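Local coordinates for alcohol dehydrogenase (Thermus thermophilus, PDB 2EIH), which probably oxidises alcohols in an NAD-dependent reaction, as a zinc-binding member of the medium-chain dehydrogenase family, at residues C96-L100 with A101-N105; A322-G325 with H326-L329. All coordinates share one frame; numbering follows the deposited sequence.

The two contacts are both local, each formed within one continuous run of chain, and they sit on opposite sides of the chain's centre. Their centres are 34 Å apart and their nearest atoms about 20 Å apart, so neither touches the other. Contact 1, residues 96-105, belongs to the zinc-binding lobe: Cys96 and Cys99 hold the metal, and Cys93 and Cys107 complete the site. Contact 2, residues 322-329, lies on helix 322-330, far from the zinc site. An Arg-Glu salt bridge occurs in both, linking helix 97-100 to the loop that leaves it in contact 1 but spanning a single helical turn in contact 2. Other subunits reach contact 1, whereas none touches contact 2.

Contact 1: C96-L100 with A101-N105; sequences CERCL and AGEDN. With ZN (zinc ion), chain C.
Arg98 and Glu103 form an unusually short salt bridge, with NH2 2.5 Å from OE2, a value to be read cautiously at 2.3 Å resolution. The two chains approach at a slant, the guanidinium and carboxylate planes 65° apart, and OE2 arrives at the guanidinium edge. A bend at chi2 (-58°) carries the Arg98 chain out to the end of the Glu103 side chain, and Arg98 CD also lies 3.3 Å from Glu103 OE2. Beyond this salt bridge the helix ends in a Schellman motif: Gly102, at positive phi, sends its N to Cys99 O over 3.0 Å, well above the carbonyl plane, while Ala101 N makes weaker bonds to Glu97 O and Arg98 O. At the other end Cys96 is the N-cap, its SG accepting from Cys99 N at 3.4 Å. That sulfur and Cys99 SG, 2.4 Å from the metal, both bind zinc, in the manner of the four-cysteine structural site of alcohol dehydrogenases. Asp104 forms a salt bridge with Lys294, and Glu97 one with Arg302 of a second subunit. In chain order, helix 97-100 and its exit loop connect strand 84-91 to its antiparallel partner, strand 111-112.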
loop_
_atom_site.group_PDB
_atom_site.type_symbol
_atom_site.label_atom_id
_atom_site.label_comp_id
_atom_site.label_asym_id
_atom_site.label_seq_id
_atom_site.Cartn_x
_atom_site.Cartn_y
_atom_site.Cartn_z
ATOM N N CYS A 96 -22.411 -8.161 3.785
ATOM C CA CYS A 96 -22.267 -6.723 3.556
ATOM C C CYS A 96 -20.928 -6.419 2.893
ATOM O O CYS A 96 -20.052 -7.282 2.815
ATOM C CB CYS A 96 -22.373 -5.948 4.875
ATOM S SG CYS A 96 -20.892 -5.983 5.888
ATOM N N GLU A 97 -20.777 -5.187 2.420
ATOM C CA GLU A 97 -19.552 -4.755 1.758
ATOM C C GLU A 97 -18.324 -5.042 2.637
ATOM O O GLU A 97 -17.368 -5.672 2.189
ATOM C CB GLU A 97 -19.637 -3.254 1.429
ATOM C CG GLU A 97 -18.600 -2.746 0.427
ATOM C CD GLU A 97 -18.732 -1.251 0.152
ATOM O OE1 GLU A 97 -19.877 -0.756 0.077
ATOM O OE2 GLU A 97 -17.692 -0.577 -0.004
ATOM N N ARG A 98 -18.356 -4.584 3.885
ATOM C CA ARG A 98 -17.243 -4.802 4.804
ATOM C C ARG A 98 -16.846 -6.278 4.909
ATOM O O ARG A 98 -15.658 -6.615 4.878
ATOM C CB ARG A 98 -17.587 -4.253 6.190
ATOM C CG ARG A 98 -17.533 -2.742 6.286
ATOM C CD ARG A 98 -16.152 -2.231 5.904
ATOM N NE ARG A 98 -15.904 -0.885 6.422
ATOM C CZ ARG A 98 -14.745 -0.241 6.306
ATOM N NH1 ARG A 98 -14.608 0.976 6.816
ATOM N NH2 ARG A 98 -13.721 -0.811 5.682
ATOM N N CYS A 99 -17.840 -7.158 5.014
ATOM C CA CYS A 99 -17.580 -8.593 5.108
ATOM C C CYS A 99 -17.003 -9.187 3.834
ATOM O O CYS A 99 -16.051 -9.967 3.888
ATOM C CB CYS A 99 -18.854 -9.355 5.480
ATOM S SG CYS A 99 -19.228 -9.314 7.226
ATOM N N LEU A 100 -17.575 -8.837 2.683
ATOM C CA LEU A 100 -17.060 -9.377 1.426
ATOM C C LEU A 100 -15.645 -8.886 1.124
ATOM O O LEU A 100 -14.953 -9.467 0.293
ATOM C CB LEU A 100 -17.986 -9.036 0.251
ATOM C CG LEU A 100 -19.208 -9.938 0.000
ATOM C CD1 LEU A 100 -18.937 -11.355 0.510
ATOM C CD2 LEU A 100 -20.426 -9.369 0.679
ATOM N N ALA A 101 -15.218 -7.827 1.815
ATOM C CA ALA A 101 -13.881 -7.265 1.631
ATOM C C ALA A 101 -12.893 -7.864 2.634
ATOM O O ALA A 101 -11.703 -7.533 2.623
ATOM C CB ALA A 101 -13.927 -5.743 1.787
ATOM N N GLY A 102 -13.395 -8.739 3.502
ATOM C CA GLY A 102 -12.548 -9.373 4.496
ATOM C C GLY A 102 -12.566 -8.656 5.834
ATOM O O GLY A 102 -12.232 -9.240 6.864
ATOM N N GLU A 103 -12.960 -7.388 5.813
ATOM C CA GLU A 103 -13.014 -6.569 7.014
ATOM C C GLU A 103 -14.252 -6.877 7.858
ATOM O O GLU A 103 -15.017 -5.976 8.211
ATOM C CB GLU A 103 -13.008 -5.089 6.623
ATOM C CG GLU A 103 -11.730 -4.617 5.939
ATOM C CD GLU A 103 -11.978 -3.464 4.986
ATOM O OE1 GLU A 103 -11.000 -2.964 4.385
ATOM O OE2 GLU A 103 -13.156 -3.066 4.827
ATOM N N ASP A 104 -14.441 -8.147 8.197
ATOM C CA ASP A 104 -15.597 -8.558 8.985
ATOM C C ASP A 104 -15.667 -7.847 10.339
ATOM O O ASP A 104 -16.757 -7.520 10.821
ATOM C CB ASP A 104 -15.583 -10.082 9.174
ATOM C CG ASP A 104 -14.344 -10.575 9.909
ATOM O OD1 ASP A 104 -13.222 -10.317 9.436
ATOM O OD2 ASP A 104 -14.504 -11.220 10.960
ATOM N N ASN A 105 -14.505 -7.593 10.941
ATOM C CA ASN A 105 -14.434 -6.915 12.241
ATOM C C ASN A 105 -14.906 -5.463 12.143
ATOM O O ASN A 105 -14.944 -4.736 13.139
ATOM C CB ASN A 105 -13.002 -6.985 12.818
ATOM C CG ASN A 105 -11.974 -6.259 11.962
ATOM O OD1 ASN A 105 -11.920 -6.440 10.747
ATOM N ND2 ASN A 105 -11.141 -5.445 12.600
HETATM ZN ZN ZN C . -21.265 -7.999 7.409
#

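Contact 2: A322-G325 with H326-L329; sequences AAEG and HRLL
Glu324 and Arg327 meet one helical turn apart, their side chains running alongside each other and pointing the same way. Arg327 NH1 makes a salt bridge to Glu324 OE1 at 2.9 Å. NH1 lies about equally far from OE2, but it comes to the carboxylate obliquely, so the nearly parallel planes (11° apart) are offset and not one shared plane. CG of Glu324 leaves anti to the backbone N (chi1 171°), and a bend at chi2 swings the carboxylate round toward the arginine. Arg327 also touches a crystal neighbour, which may influence its pose. The i to i+4 backbone bonds of the helix set the spacing. Leu328 N donates to Glu324 O over 3.2 Å in a nearly straight bond, and Leu329 N donates to Gly325 O over the same length. Nearer the start of the helix, His326 N reaches Ala322 O at 2.9 Å, and the imidazole comes near the same carbonyl obliquely, CD2 3.5 Å from Ala322 O. Second-shell partners are likely to fix the ring's rotation at both nitrogens: Arg47 NE bonds to ND1, and Tyr121 OH to NE2. Against helix 41-48 lie His326, on Asp43 and Val44, and Leu329, on His41, while Leu328 packs on Gln315 and Leu317 of strand 313-318. Helix 322-330 is the crossover of a beta-alpha-beta unit, since strands 313-318 and 337-341 on either side of it in sequence pair in parallel.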
loop_
_atom_site.group_PDB
_atom_site.type_symbol
_atom_site.label_atom_id
_atom_site.label_comp_id
_atom_site.label_asym_id
_atom_site.label_seq_id
_atom_site.Cartn_x
_atom_site.Cartn_y
_atom_site.Cartn_z
ATOM N N ALA A 322 -15.000 -19.654 37.298
ATOM C CA ALA A 322 -14.905 -18.475 36.443
ATOM C C ALA A 322 -14.810 -17.181 37.251
ATOM O O ALA A 322 -14.114 -16.244 36.863
ATOM C CB ALA A 322 -16.100 -18.419 35.503
ATOM N N ALA A 323 -15.515 -17.135 38.378
ATOM C CA ALA A 323 -15.518 -15.957 39.245
ATOM C C ALA A 323 -14.103 -15.636 39.696
ATOM O O ALA A 323 -13.622 -14.509 39.524
ATOM C CB ALA A 323 -16.401 -16.197 40.458
ATOM N N GLU A 324 -13.438 -16.627 40.280
ATOM C CA GLU A 324 -12.063 -16.459 40.742
ATOM C C GLU A 324 -11.177 -16.078 39.570
ATOM O O GLU A 324 -10.191 -15.366 39.738
ATOM C CB GLU A 324 -11.547 -17.756 41.360
ATOM C CG GLU A 324 -10.056 -17.719 41.657
ATOM C CD GLU A 324 -9.707 -16.797 42.808
ATOM O OE1 GLU A 324 -10.472 -15.843 43.078
ATOM O OE2 GLU A 324 -8.651 -17.010 43.441
ATOM N N GLY A 325 -11.530 -16.575 38.385
ATOM C CA GLY A 325 -10.761 -16.267 37.199
ATOM C C GLY A 325 -10.892 -14.806 36.819
ATOM O O GLY A 325 -9.931 -14.190 36.358
ATOM N N HIS A 326 -12.079 -14.231 37.008
ATOM C CA HIS A 326 -12.261 -12.823 36.662
ATOM C C HIS A 326 -11.516 -11.922 37.634
ATOM O O HIS A 326 -11.156 -10.797 37.291
ATOM C CB HIS A 326 -13.742 -12.432 36.651
ATOM C CG HIS A 326 -14.421 -12.670 35.331
ATOM N ND1 HIS A 326 -15.361 -11.793 34.825
ATOM C CD2 HIS A 326 -14.330 -13.681 34.454
ATOM C CE1 HIS A 326 -15.818 -12.269 33.682
ATOM N NE2 HIS A 326 -15.216 -13.412 33.425
ATOM N N ARG A 327 -11.292 -12.412 38.851
ATOM C CA ARG A 327 -10.565 -11.635 39.848
ATOM C C ARG A 327 -9.104 -11.546 39.405
ATOM O O ARG A 327 -8.532 -10.458 39.304
ATOM C CB ARG A 327 -10.666 -12.315 41.213
ATOM C CG ARG A 327 -9.923 -11.591 42.311
ATOM C CD ARG A 327 -9.996 -12.346 43.623
ATOM N NE ARG A 327 -8.658 -12.494 44.178
ATOM C CZ ARG A 327 -7.769 -13.383 43.751
ATOM N NH1 ARG A 327 -8.083 -14.216 42.768
ATOM N NH2 ARG A 327 -6.559 -13.427 44.290
ATOM N N LEU A 328 -8.513 -12.705 39.130
ATOM C CA LEU A 328 -7.132 -12.788 38.676
ATOM C C LEU A 328 -6.845 -11.876 37.501
ATOM O O LEU A 328 -5.778 -11.270 37.412
ATOM C CB LEU A 328 -6.797 -14.213 38.253
ATOM C CG LEU A 328 -6.534 -15.233 39.344
ATOM C CD1 LEU A 328 -6.427 -16.604 38.717
ATOM C CD2 LEU A 328 -5.259 -14.871 40.084
ATOM N N LEU A 329 -7.798 -11.798 36.586
ATOM C CA LEU A 329 -7.641 -10.984 35.392
ATOM C C LEU A 329 -7.801 -9.500 35.660
ATOM O O LEU A 329 -7.077 -8.681 35.104
ATOM C CB LEU A 329 -8.648 -11.422 34.333
ATOM C CG LEU A 329 -8.450 -10.771 32.969
ATOM C CD1 LEU A 329 -7.043 -11.052 32.452
ATOM C CD2 LEU A 329 -9.493 -11.320 32.012
#